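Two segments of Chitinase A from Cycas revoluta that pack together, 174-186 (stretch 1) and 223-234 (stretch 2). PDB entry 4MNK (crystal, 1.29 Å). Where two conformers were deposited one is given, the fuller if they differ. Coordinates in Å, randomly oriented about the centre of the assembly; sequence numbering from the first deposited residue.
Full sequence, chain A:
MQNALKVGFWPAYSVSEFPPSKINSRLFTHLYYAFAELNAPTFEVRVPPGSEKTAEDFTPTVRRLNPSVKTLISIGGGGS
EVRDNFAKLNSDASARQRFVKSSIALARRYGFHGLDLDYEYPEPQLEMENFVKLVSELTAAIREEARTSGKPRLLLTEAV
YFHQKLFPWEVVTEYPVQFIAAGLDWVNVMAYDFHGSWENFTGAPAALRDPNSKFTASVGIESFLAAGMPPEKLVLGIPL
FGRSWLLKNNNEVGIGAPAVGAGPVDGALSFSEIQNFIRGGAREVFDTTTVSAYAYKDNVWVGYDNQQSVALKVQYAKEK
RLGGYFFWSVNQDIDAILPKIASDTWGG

Stretch 1 (174-186) EYPVQFIAAGLDW
Stretch 2, residues 223-234: SFLAAGMPPEKL

Stretch 1 enters through an extended Glu-174 (phi/psi -155/158°) and a loop at Tyr-175 (-71/127°), then forms a short helix over 177-183, with Pro-176 at the N-cap and phi/psi near -65/-40° until Gly-183 (-93/-21°). Stretch 2 brings the end of a longer helix, 223-227, with similar angles, followed by a turn and a 3-10 segment, 231-233. The two run in the same sense: CA of Val-177 lies 5.3 Å from CA of Met-229, and further along CA of Trp-186 lies 4.3 Å from CA of Lys-233. Together they bury 557 Å², both sides summed.

The helices and the 3-10 segment satisfy many of their own amides and carbonyls. In the first helix, Ile-180 N donates to Pro-176 O (3.0 Å), Ala-181 N to Val-177 O (2.9 Å), Ala-182 N to Gln-178 O (3.1 Å), Gly-183 N to Phe-179 O (3.0 Å) and Leu-184 N to Ile-180 O (2.9 Å). Leu-184 then leaves helical geometry at -123/153°. In the second, Ala-227 N donates to Ser-223 O (3.2 Å), and a Schellman motif closes the helix: Met-229 N donates to Phe-224 O (3.1 Å) and Gly-228 N to Leu-225 O (3.1 Å). Gly-228 has phi 115° and psi 14°; here a CB would be jammed against the preceding carbonyl oxygen, which calls for glycine. The 3-10 turn is tied by Lys-233 N to Pro-230 O (2.9 Å) and Leu-234 N to Pro-231 O (3.1 Å).

Ala-181 O, in the last turn, and Leu-184 O, just beyond the helix, accept no backbone amide within the stretch; Lys-233 NZ (chi1 to chi4 m, m, t, t) donates to both, at 3.1 Å and 2.8 Å respectively. These are the two hydrogen bonds across the stretches. The lysine's aliphatic part packs as it passes, with Lys-233 CD 3.4 Å from Asp-185 O and Lys-233 CG 4.3 Å from Ala-181 CB. Lys-233 O comes within 3.4 Å of Trp-186 CA, which is not a hydrogen bond; Trp-186 (-167/172°, chi1 p, chi2 85°) has CA-to-CB sideways and its end leading away. Its NE1 bonds a residue adjoining one of the stretches, while Glu-174 OE1 and OE2, Tyr-175 OH, Asp-185 OD2 and Ser-223 OG are hydrogen-bonded elsewhere in the structure.

The rest is mainly apolar. Val-177 (chi1 m) points toward stretch 2: its CG1 lies 3.9 Å from Ala-227 CB and 4.3 Å from Phe-224 CD2, at that ring's edge, while its CG2 makes a van der Waals contact with Ala-227 O (3.3 Å). Met-229 CA-to-CB points sideways, but rotamer t, p, p brings its end nearer, placing CE 3.7 Å from Ile-180 CG2 (Ile-180 m, t) and 3.9 Å from Val-177 CB. Ala-181 CB, pointing toward stretch 2, packs against Met-229 SD (4.2 Å) and Pro-230 CD (3.7 Å). Tyr-175 (chi1 m, chi2 99°) meets Phe-224 (chi1 m, chi2 102°) obliquely, Tyr-175 CD1 4.0 Å from Phe-224 CE2, with ring planes at 37°.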

ATOM      1  N   GLU A 174      -1.297 -12.786 -14.696  1.00 10.81           N
ATOM      2  CA  GLU A 174      -0.476 -12.871 -13.495  1.00 10.44           C
ATOM      3  C   GLU A 174       0.695 -11.912 -13.608  1.00  9.98           C
ATOM      4  O   GLU A 174       1.077 -11.524 -14.711  1.00  9.98           O
ATOM      5  CB  GLU A 174       0.017 -14.306 -13.269  1.00 10.80           C
ATOM      6  CG  GLU A 174       0.940 -14.854 -14.347  1.00 12.09           C
ATOM      7  CD  GLU A 174       1.167 -16.342 -14.197  1.00 13.83           C
ATOM      8  OE1 GLU A 174       0.244 -17.118 -14.522  1.00 15.70           O
ATOM      9  OE2 GLU A 174       2.266 -16.730 -13.752  1.00 15.01           O
ATOM     10  N   TYR A 175       1.263 -11.529 -12.470  1.00  9.18           N
ATOM     11  CA  TYR A 175       2.420 -10.643 -12.469  1.00  8.90           C
ATOM     12  C   TYR A 175       3.653 -11.376 -12.988  1.00  8.88           C
ATOM     13  O   TYR A 175       3.981 -12.462 -12.498  1.00  8.94           O
ATOM     14  CB  TYR A 175       2.684 -10.092 -11.070  1.00  8.57           C
ATOM     15  CG  TYR A 175       1.625  -9.139 -10.570  1.00  7.99           C
ATOM     16  CD1 TYR A 175       0.628  -9.574  -9.699  1.00  7.87           C
ATOM     17  CD2 TYR A 175       1.622  -7.799 -10.962  1.00  7.77           C
ATOM     18  CE1 TYR A 175      -0.353  -8.703  -9.231  1.00  7.37           C
ATOM     19  CE2 TYR A 175       0.646  -6.916 -10.501  1.00  7.28           C
ATOM     20  CZ  TYR A 175      -0.339  -7.374  -9.632  1.00  7.20           C
ATOM     21  OH  TYR A 175      -1.306  -6.513  -9.159  1.00  7.17           O
ATOM     22  N   PRO A 176       4.332 -10.792 -13.992  1.00  8.78           N
ATOM     23  CA  PRO A 176       5.547 -11.417 -14.518  1.00  8.73           C
ATOM     24  C   PRO A 176       6.728 -11.128 -13.587  1.00  8.69           C
ATOM     25  O   PRO A 176       7.321 -10.050 -13.651  1.00  8.73           O
ATOM     26  CB  PRO A 176       5.719 -10.751 -15.887  1.00  8.85           C
ATOM     27  CG  PRO A 176       5.050  -9.415 -15.755  1.00  8.92           C
ATOM     28  CD  PRO A 176       3.957  -9.571 -14.733  1.00  8.80           C
ATOM     29  N   VAL A 177       7.055 -12.087 -12.723  1.00  8.79           N
ATOM     30  CA  VAL A 177       7.968 -11.813 -11.606  1.00  9.09           C
ATOM     31  C   VAL A 177       9.416 -11.544 -12.011  1.00  8.81           C
ATOM     32  O   VAL A 177      10.081 -10.721 -11.390  1.00  8.64           O
ATOM     33  CB  VAL A 177       7.897 -12.882 -10.474  1.00  9.37           C
ATOM     34  CG1 VAL A 177       6.486 -12.966  -9.912  1.00  9.66           C
ATOM     35  CG2 VAL A 177       8.378 -14.246 -10.953  1.00  9.89           C
ATOM     36  N   GLN A 178       9.899 -12.232 -13.046  1.00  8.61           N
ATOM     37  CA  GLN A 178      11.262 -12.016 -13.529  1.00  8.44           C
ATOM     38  C   GLN A 178      11.393 -10.618 -14.142  1.00  8.19           C
ATOM     39  O   GLN A 178      12.361  -9.901 -13.876  1.00  8.28           O
ATOM     40  CB  GLN A 178      11.654 -13.098 -14.537  1.00  8.30           C
ATOM     41  CG  GLN A 178      13.109 -13.049 -14.967  1.00  8.73           C
ATOM     42  CD  GLN A 178      13.365 -13.899 -16.189  1.00  8.78           C
ATOM     43  OE1 GLN A 178      12.858 -13.617 -17.275  1.00  8.93           O
ATOM     44  NE2 GLN A 178      14.150 -14.953 -16.017  1.00  9.65           N
ATOM     45  N   PHE A 179      10.405 -10.248 -14.955  1.00  8.23           N
ATOM     46  CA  PHE A 179      10.286  -8.903 -15.518  1.00  8.22           C
ATOM     47  C   PHE A 179      10.330  -7.841 -14.414  1.00  8.29           C
ATOM     48  O   PHE A 179      11.109  -6.886 -14.482  1.00  8.41           O
ATOM     49  CB  PHE A 179       8.976  -8.796 -16.312  1.00  8.29           C
ATOM     50  CG  PHE A 179       8.658  -7.408 -16.798  1.00  8.22           C
ATOM     51  CD1 PHE A 179       9.005  -7.018 -18.086  1.00  8.11           C
ATOM     52  CD2 PHE A 179       7.994  -6.495 -15.979  1.00  8.46           C
ATOM     53  CE1 PHE A 179       8.712  -5.737 -18.544  1.00  8.10           C
ATOM     54  CE2 PHE A 179       7.700  -5.213 -16.431  1.00  8.47           C
ATOM     55  CZ  PHE A 179       8.059  -4.835 -17.715  1.00  8.19           C
ATOM     56  N   ILE A 180       9.489  -8.029 -13.399  1.00  8.38           N
ATOM     57  CA  ILE A 180       9.386  -7.098 -12.280  1.00  8.67           C
ATOM     58  C   ILE A 180      10.703  -6.997 -11.502  1.00  8.80           C
ATOM     59  O   ILE A 180      11.161  -5.895 -11.189  1.00  8.81           O
ATOM     60  CB  ILE A 180       8.220  -7.487 -11.339  1.00  8.69           C
ATOM     61  CG1 ILE A 180       6.872  -7.197 -12.007  1.00  8.97           C
ATOM     62  CG2 ILE A 180       8.330  -6.754 -10.010  1.00  9.26           C
ATOM     63  CD1 ILE A 180       5.673  -7.797 -11.289  1.00  9.68           C
ATOM     64  N   ALA A 181      11.316  -8.142 -11.203  1.00  8.95           N
ATOM     65  CA  ALA A 181      12.578  -8.161 -10.461  1.00  9.32           C
ATOM     66  C   ALA A 181      13.708  -7.430 -11.194  1.00  9.55           C
ATOM     67  O   ALA A 181      14.570  -6.815 -10.566  1.00 10.14           O
ATOM     68  CB  ALA A 181      12.987  -9.588 -10.136  1.00  9.41           C
ATOM     69  N   ALA A 182      13.689  -7.490 -12.522  1.00  9.71           N
ATOM     70  CA  ALA A 182      14.710  -6.825 -13.325  1.00  9.94           C
ATOM     71  C   ALA A 182      14.478  -5.319 -13.438  1.00  9.96           C
ATOM     72  O   ALA A 182      15.435  -4.540 -13.439  1.00 10.35           O
ATOM     73  CB  ALA A 182      14.791  -7.456 -14.700  1.00 10.08           C
ATOM     74  N   GLY A 183      13.211  -4.915 -13.517  1.00  9.91           N
ATOM     75  CA  GLY A 183      12.864  -3.518 -13.774  1.00  9.82           C
ATOM     76  C   GLY A 183      12.619  -2.648 -12.554  1.00  9.69           C
ATOM     77  O   GLY A 183      12.705  -1.420 -12.645  1.00 10.35           O
ATOM     78  N   LEU A 184      12.303  -3.278 -11.422  1.00  9.24           N
ATOM     79  CA  LEU A 184      11.875  -2.563 -10.217  1.00  9.05           C
ATOM     80  C   LEU A 184      12.755  -2.866  -9.020  1.00  8.81           C
ATOM     81  O   LEU A 184      13.346  -3.940  -8.922  1.00  9.20           O
ATOM     82  CB  LEU A 184      10.427  -2.924  -9.868  1.00  9.24           C
ATOM     83  CG  LEU A 184       9.283  -2.198 -10.582  1.00  9.78           C
ATOM     84  CD1 LEU A 184       9.162  -2.609 -12.040  1.00 10.65           C
ATOM     85  CD2 LEU A 184       7.984  -2.457  -9.862  1.00 10.17           C
ATOM     86  N   ASP A 185      12.816  -1.915  -8.096  1.00  8.24           N
ATOM     87  CA  ASP A 185      13.579  -2.099  -6.868  1.00  8.10           C
ATOM     88  C   ASP A 185      12.855  -2.995  -5.871  1.00  7.89           C
ATOM     89  O   ASP A 185      13.488  -3.796  -5.184  1.00  8.28           O
ATOM     90  CB  ASP A 185      13.928  -0.745  -6.268  1.00  8.38           C
ATOM     91  CG  ASP A 185      14.854   0.036  -7.160  1.00  8.69           C
ATOM     92  OD1 ASP A 185      16.068  -0.258  -7.154  1.00 10.12           O
ATOM     93  OD2 ASP A 185      14.368   0.920  -7.893  1.00  8.31           O
ATOM     94  N   TRP A 186      11.532  -2.860  -5.810  1.00  7.38           N
ATOM     95  CA  TRP A 186      10.679  -3.778  -5.058  1.00  6.93           C
ATOM     96  C   TRP A 186       9.220  -3.570  -5.426  1.00  6.58           C
ATOM     97  O   TRP A 186       8.888  -2.631  -6.151  1.00  6.42           O
ATOM     98  CB  TRP A 186      10.887  -3.649  -3.540  1.00  7.05           C
ATOM     99  CG  TRP A 186      10.394  -2.371  -2.897  1.00  7.09           C
ATOM    100  CD1 TRP A 186       9.125  -2.104  -2.461  1.00  7.48           C
ATOM    101  CD2 TRP A 186      11.178  -1.217  -2.578  1.00  7.57           C
ATOM    102  NE1 TRP A 186       9.068  -0.847  -1.902  1.00  7.72           N
ATOM    103  CE2 TRP A 186      10.315  -0.281  -1.963  1.00  7.78           C
ATOM    104  CE3 TRP A 186      12.522  -0.875  -2.767  1.00  8.22           C
ATOM    105  CZ2 TRP A 186      10.757   0.975  -1.532  1.00  8.25           C
ATOM    106  CZ3 TRP A 186      12.960   0.371  -2.337  1.00  8.79           C
ATOM    107  CH2 TRP A 186      12.078   1.282  -1.732  1.00  8.76           C
ATOM    108  N   SER A 223       2.786 -17.290  -3.077  1.00 10.74           N
ATOM    109  CA  SER A 223       2.539 -17.323  -4.522  1.00 10.37           C
ATOM    110  C   SER A 223       3.580 -16.549  -5.329  1.00 10.33           C
ATOM    111  O   SER A 223       3.991 -16.991  -6.401  1.00 10.30           O
ATOM    112  CB  SER A 223       1.117 -16.854  -4.859  1.00 10.07           C
ATOM    113  OG  SER A 223       0.976 -15.443  -4.779  1.00  9.38           O
ATOM    114  N   PHE A 224       4.005 -15.397  -4.814  1.00 10.34           N
ATOM    115  CA  PHE A 224       5.061 -14.625  -5.466  1.00 10.53           C
ATOM    116  C   PHE A 224       6.401 -15.357  -5.424  1.00 11.17           C
ATOM    117  O   PHE A 224       7.125 -15.397  -6.419  1.00 11.28           O
ATOM    118  CB  PHE A 224       5.196 -13.237  -4.836  1.00 10.16           C
ATOM    119  CG  PHE A 224       4.148 -12.260  -5.292  1.00  9.07           C
ATOM    120  CD1 PHE A 224       3.067 -11.953  -4.473  1.00  8.69           C
ATOM    121  CD2 PHE A 224       4.242 -11.645  -6.538  1.00  8.53           C
ATOM    122  CE1 PHE A 224       2.093 -11.044  -4.892  1.00  8.05           C
ATOM    123  CE2 PHE A 224       3.273 -10.738  -6.967  1.00  8.34           C
ATOM    124  CZ  PHE A 224       2.197 -10.436  -6.140  1.00  8.05           C
ATOM    125  N   LEU A 225       6.715 -15.942  -4.270  1.00 11.76           N
ATOM    126  CA  LEU A 225       7.965 -16.679  -4.095  1.00 12.43           C
ATOM    127  C   LEU A 225       8.023 -17.941  -4.951  1.00 12.66           C
ATOM    128  O   LEU A 225       9.067 -18.252  -5.528  1.00 12.75           O
ATOM    129  CB  LEU A 225       8.190 -17.007  -2.617  1.00 12.62           C
ATOM    130  CG  LEU A 225       8.426 -15.778  -1.731  1.00 13.18           C
ATOM    131  CD1 LEU A 225       8.373 -16.151  -0.263  1.00 13.73           C
ATOM    132  CD2 LEU A 225       9.742 -15.105  -2.066  1.00 13.81           C
ATOM    133  N   ALA A 226       6.896 -18.642  -5.048  1.00 12.61           N
ATOM    134  CA  ALA A 226       6.796 -19.857  -5.864  1.00 13.04           C
ATOM    135  C   ALA A 226       6.944 -19.558  -7.354  1.00 13.19           C
ATOM    136  O   ALA A 226       7.449 -20.389  -8.111  1.00 13.58           O
ATOM    137  CB  ALA A 226       5.484 -20.572  -5.597  1.00 13.04           C
ATOM    138  N   ALA A 227       6.500 -18.371  -7.768  1.00 13.19           N
ATOM    139  CA  ALA A 227       6.639 -17.927  -9.153  1.00 13.11           C
ATOM    140  C   ALA A 227       8.084 -17.566  -9.495  1.00 13.11           C
ATOM    141  O   ALA A 227       8.455 -17.527 -10.670  1.00 13.23           O
ATOM    142  CB  ALA A 227       5.713 -16.751  -9.430  1.00 13.18           C
ATOM    143  N   GLY A 228       8.889 -17.296  -8.470  1.00 12.95           N
ATOM    144  CA  GLY A 228      10.312 -17.017  -8.652  1.00 12.96           C
ATOM    145  C   GLY A 228      10.765 -15.615  -8.287  1.00 12.61           C
ATOM    146  O   GLY A 228      11.875 -15.214  -8.634  1.00 12.94           O
ATOM    147  N   MET A 229       9.918 -14.863  -7.586  1.00 12.57           N
ATOM    148  CA  MET A 229      10.301 -13.528  -7.136  1.00 12.33           C
ATOM    149  C   MET A 229      11.395 -13.628  -6.076  1.00 12.29           C
ATOM    150  O   MET A 229      11.218 -14.345  -5.086  1.00 12.53           O
ATOM    151  CB  MET A 229       9.099 -12.765  -6.569  1.00 12.30           C
ATOM    152  CG  MET A 229       9.414 -11.317  -6.215  1.00 12.05           C
ATOM    153  SD  MET A 229       9.628 -10.292  -7.682  1.00 11.72           S
ATOM    154  CE  MET A 229       7.921  -9.880  -8.044  1.00 12.08           C
ATOM    155  N   PRO A 230      12.529 -12.921  -6.277  1.00 12.22           N
ATOM    156  CA  PRO A 230      13.525 -12.857  -5.210  1.00 11.94           C
ATOM    157  C   PRO A 230      12.850 -12.293  -3.959  1.00 11.62           C
ATOM    158  O   PRO A 230      12.156 -11.273  -4.057  1.00 11.52           O
ATOM    159  CB  PRO A 230      14.567 -11.876  -5.753  1.00 12.06           C
ATOM    160  CG  PRO A 230      14.404 -11.921  -7.232  1.00 12.44           C
ATOM    161  CD  PRO A 230      12.940 -12.145  -7.460  1.00 12.32           C
ATOM    162  N   PRO A 231      13.042 -12.947  -2.796  0.50 11.38           N
ATOM    163  CA  PRO A 231      12.319 -12.563  -1.579  0.50 11.26           C
ATOM    164  C   PRO A 231      12.543 -11.107  -1.177  0.50 11.19           C
ATOM    165  O   PRO A 231      11.615 -10.457  -0.687  0.50 10.94           O
ATOM    166  CB  PRO A 231      12.878 -13.518  -0.518  0.50 11.34           C
ATOM    167  CG  PRO A 231      14.185 -13.984  -1.065  0.50 11.15           C
ATOM    168  CD  PRO A 231      13.985 -14.051  -2.543  0.50 11.38           C
ATOM    169  N   GLU A 232      13.753 -10.599  -1.408  1.00 11.23           N
ATOM    170  CA  GLU A 232      14.098  -9.213  -1.077  1.00 11.53           C
ATOM    171  C   GLU A 232      13.331  -8.159  -1.902  1.00 11.04           C
ATOM    172  O   GLU A 232      13.315  -6.981  -1.541  1.00 11.11           O
ATOM    173  CB  GLU A 232      15.618  -8.991  -1.162  1.00 12.12           C
ATOM    174  CG  GLU A 232      16.195  -8.895  -2.576  1.00 13.91           C
ATOM    175  CD  GLU A 232      16.557 -10.241  -3.198  1.00 16.02           C
ATOM    176  OE1 GLU A 232      17.182 -10.231  -4.281  1.00 18.02           O
ATOM    177  OE2 GLU A 232      16.230 -11.303  -2.625  1.00 16.60           O
ATOM    178  N   LYS A 233      12.693  -8.593  -2.991  1.00 10.45           N
ATOM    179  CA  LYS A 233      11.880  -7.718  -3.844  1.00 10.24           C
ATOM    180  C   LYS A 233      10.443  -7.557  -3.337  1.00  9.45           C
ATOM    181  O   LYS A 233       9.672  -6.773  -3.896  1.00  9.48           O
ATOM    182  CB  LYS A 233      11.855  -8.244  -5.288  1.00 10.71           C
ATOM    183  CG  LYS A 233      13.204  -8.268  -5.999  1.00 12.04           C
ATOM    184  CD  LYS A 233      13.596  -6.888  -6.504  1.00 12.98           C
ATOM    185  CE  LYS A 233      14.908  -6.929  -7.258  1.00 13.64           C
ATOM    186  NZ  LYS A 233      15.278  -5.590  -7.787  1.00 14.17           N
ATOM    187  N   LEU A 234      10.079  -8.301  -2.295  1.00  8.72           N
ATOM    188  CA  LEU A 234       8.733  -8.226  -1.732  1.00  8.36           C
ATOM    189  C   LEU A 234       8.714  -7.422  -0.444  1.00  7.71           C
ATOM    190  O   LEU A 234       9.501  -7.674   0.471  1.00  7.85           O
ATOM    191  CB  LEU A 234       8.162  -9.624  -1.472  1.00  8.38           C
ATOM    192  CG  LEU A 234       7.982 -10.582  -2.655  1.00  8.66           C
ATOM    193  CD1 LEU A 234       7.614 -11.962  -2.144  1.00  9.30           C
ATOM    194  CD2 LEU A 234       6.935 -10.081  -3.643  1.00  9.35           C
TER